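Local coordinates for type III restriction-modification enzyme EcoP15I Res subunit (Escherichia coli, PDB 4ZCF), which recognises paired, inversely oriented 5'-CAGCAG-3' sites together with the Mod subunit and cleaves DNA 25-27 base pairs downstream of one of them, at residues V379-K384 against T553-V558. Residues are numbered along the deposited sequence; the frame is centred on the assembly and turned at random.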
loop_
_atom_site.group_PDB
_atom_site.type_symbol
_atom_site.label_atom_id
_atom_site.label_comp_id
_atom_site.label_asym_id
_atom_site.label_seq_id
_atom_site.Cartn_x
_atom_site.Cartn_y
_atom_site.Cartn_z
ATOM N N VAL C 379 -23.964 -36.026 20.732
ATOM C CA VAL C 379 -25.043 -35.769 19.774
ATOM C C VAL C 379 -26.396 -35.925 20.494
ATOM O O VAL C 379 -27.193 -34.986 20.497
ATOM C CB VAL C 379 -24.918 -36.645 18.493
ATOM C CG1 VAL C 379 -26.218 -36.667 17.690
ATOM C CG2 VAL C 379 -23.755 -36.183 17.619
ATOM N N LYS C 380 -26.607 -37.082 21.168
ATOM C CA LYS C 380 -27.831 -37.405 21.928
ATOM C C LYS C 380 -28.141 -36.353 23.002
ATOM O O LYS C 380 -29.310 -35.998 23.198
ATOM C CB LYS C 380 -27.715 -38.793 22.561
ATOM N N GLU C 381 -27.083 -35.841 23.666
ATOM C CA GLU C 381 -27.190 -34.823 24.709
ATOM C C GLU C 381 -27.476 -33.432 24.143
ATOM O O GLU C 381 -28.159 -32.643 24.808
ATOM C CB GLU C 381 -25.961 -34.828 25.636
ATOM C CG GLU C 381 -25.774 -36.103 26.458
ATOM C CD GLU C 381 -26.994 -36.655 27.171
ATOM O OE1 GLU C 381 -27.613 -35.912 27.968
ATOM O OE2 GLU C 381 -27.337 -37.834 26.923
ATOM N N HIS C 382 -26.990 -33.149 22.902
ATOM C CA HIS C 382 -27.207 -31.873 22.206
ATOM C C HIS C 382 -28.662 -31.664 21.836
ATOM O O HIS C 382 -29.198 -30.598 22.121
ATOM C CB HIS C 382 -26.327 -31.743 20.954
ATOM C CG HIS C 382 -26.349 -30.373 20.338
ATOM N ND1 HIS C 382 -26.377 -30.198 18.971
ATOM C CD2 HIS C 382 -26.352 -29.154 20.930
ATOM C CE1 HIS C 382 -26.371 -28.893 18.771
ATOM N NE2 HIS C 382 -26.365 -28.225 19.920
ATOM N N PHE C 383 -29.297 -32.678 21.203
ATOM C CA PHE C 383 -30.702 -32.635 20.783
ATOM C C PHE C 383 -31.656 -32.513 21.963
ATOM O O PHE C 383 -32.687 -31.851 21.833
ATOM C CB PHE C 383 -31.055 -33.789 19.832
ATOM C CG PHE C 383 -30.452 -33.643 18.447
ATOM C CD1 PHE C 383 -29.175 -34.117 18.170
ATOM C CD2 PHE C 383 -31.160 -33.023 17.423
ATOM C CE1 PHE C 383 -28.616 -33.973 16.893
ATOM C CE2 PHE C 383 -30.597 -32.878 16.146
ATOM C CZ PHE C 383 -29.331 -33.357 15.891
ATOM N N LYS C 384 -31.267 -33.069 23.139
ATOM C CA LYS C 384 -32.006 -32.957 24.405
ATOM C C LYS C 384 -31.996 -31.484 24.866
ATOM O O LYS C 384 -32.957 -31.013 25.487
ATOM C CB LYS C 384 -31.375 -33.846 25.504
ATOM C CG LYS C 384 -31.936 -35.279 25.614
ATOM C CD LYS C 384 -33.423 -35.374 26.040
ATOM C CE LYS C 384 -33.711 -34.990 27.475
ATOM N NZ LYS C 384 -35.170 -35.001 27.752
ATOM N N THR C 553 -25.591 -24.371 31.842
ATOM C CA THR C 553 -24.436 -25.228 32.109
ATOM C C THR C 553 -23.743 -25.688 30.816
ATOM O O THR C 553 -24.421 -25.990 29.823
ATOM C CB THR C 553 -24.859 -26.455 32.942
ATOM O OG1 THR C 553 -26.032 -27.026 32.366
ATOM C CG2 THR C 553 -25.099 -26.123 34.419
ATOM N N LEU C 554 -22.388 -25.757 30.849
ATOM C CA LEU C 554 -21.553 -26.249 29.747
ATOM C C LEU C 554 -21.219 -27.710 30.017
ATOM O O LEU C 554 -20.648 -28.030 31.063
ATOM C CB LEU C 554 -20.240 -25.424 29.559
ATOM C CG LEU C 554 -19.147 -26.089 28.677
ATOM C CD1 LEU C 554 -19.325 -25.762 27.214
ATOM C CD2 LEU C 554 -17.760 -25.754 29.153
ATOM N N LYS C 555 -21.569 -28.585 29.073
ATOM C CA LYS C 555 -21.277 -30.008 29.180
ATOM C C LYS C 555 -19.887 -30.229 28.584
ATOM O O LYS C 555 -19.597 -29.740 27.492
ATOM C CB LYS C 555 -22.351 -30.858 28.478
ATOM C CG LYS C 555 -23.760 -30.708 29.047
ATOM C CD LYS C 555 -24.723 -31.645 28.332
ATOM C CE LYS C 555 -26.175 -31.408 28.679
ATOM N NZ LYS C 555 -27.075 -32.259 27.850
ATOM N N TYR C 556 -19.011 -30.900 29.333
ATOM C CA TYR C 556 -17.630 -31.149 28.935
ATOM C C TYR C 556 -17.359 -32.645 28.856
ATOM O O TYR C 556 -17.624 -33.365 29.812
ATOM C CB TYR C 556 -16.661 -30.448 29.909
ATOM C CG TYR C 556 -15.323 -30.119 29.285
ATOM C CD1 TYR C 556 -14.284 -31.043 29.290
ATOM C CD2 TYR C 556 -15.101 -28.890 28.670
ATOM C CE1 TYR C 556 -13.052 -30.751 28.710
ATOM C CE2 TYR C 556 -13.870 -28.583 28.093
ATOM C CZ TYR C 556 -12.847 -29.518 28.117
ATOM O OH TYR C 556 -11.633 -29.245 27.534
ATOM N N TYR C 557 -16.839 -33.109 27.713
ATOM C CA TYR C 557 -16.561 -34.522 27.442
ATOM C C TYR C 557 -15.077 -34.833 27.464
ATOM O O TYR C 557 -14.314 -34.276 26.669
ATOM C CB TYR C 557 -17.204 -34.968 26.114
ATOM C CG TYR C 557 -18.713 -34.854 26.130
ATOM C CD1 TYR C 557 -19.344 -33.625 25.931
ATOM C CD2 TYR C 557 -19.513 -35.969 26.355
ATOM C CE1 TYR C 557 -20.729 -33.509 25.970
ATOM C CE2 TYR C 557 -20.903 -35.864 26.394
ATOM C CZ TYR C 557 -21.505 -34.633 26.198
ATOM O OH TYR C 557 -22.869 -34.521 26.249
ATOM N N VAL C 558 -14.675 -35.729 28.392
ATOM C CA VAL C 558 -13.289 -36.176 28.574
ATOM C C VAL C 558 -13.076 -37.692 28.395
ATOM O O VAL C 558 -14.033 -38.470 28.328
ATOM C CB VAL C 558 -12.577 -35.608 29.837
ATOM C CG1 VAL C 558 -12.269 -34.125 29.685
ATOM C CG2 VAL C 558 -13.373 -35.872 31.104
#
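Glu381, on helix 368-389, faces Lys555 and Tyr557 of strand 553-558, with the CA atoms of Glu381 and Lys555 8.8 Å apart. The strand reaches the helix through side chains alone. Lys555 and Tyr557, two apart in the strand, both point at the helix and converge on Glu381.

The Lys555 chain is extended beyond CG, with chi2 at -177°, and this carries its ammonium across to the helix backbone. There NZ gives a weak hydrogen bond to Glu381 O at 3.3 Å. The same NZ lies 3.7 Å from Glu381 OE1, a long salt bridge. The Glu381 side chain crosses that of Lys555 at about a right angle. Both links are loose, one to the carbonyl and one to the carboxylate of the same residue.

Tyr557 meets Glu381 with its phenol end. Its OH lies against the aliphatic part of Glu381, 3.2 Å from CB and 3.3 Å from CG, in van der Waals contact. CB sits at the ring edge, near the ring plane. The Tyr557 ring also stacks on Tyr284 of the adjacent strand 280-285. On the other neighbouring strand, Gln515 touches both Glu381 and Lys555.

The contact packs helix 368-389 against one face of the second parallel sheet of the chain, an alpha/beta arrangement as in the second RecA-like domain of a helicase motor.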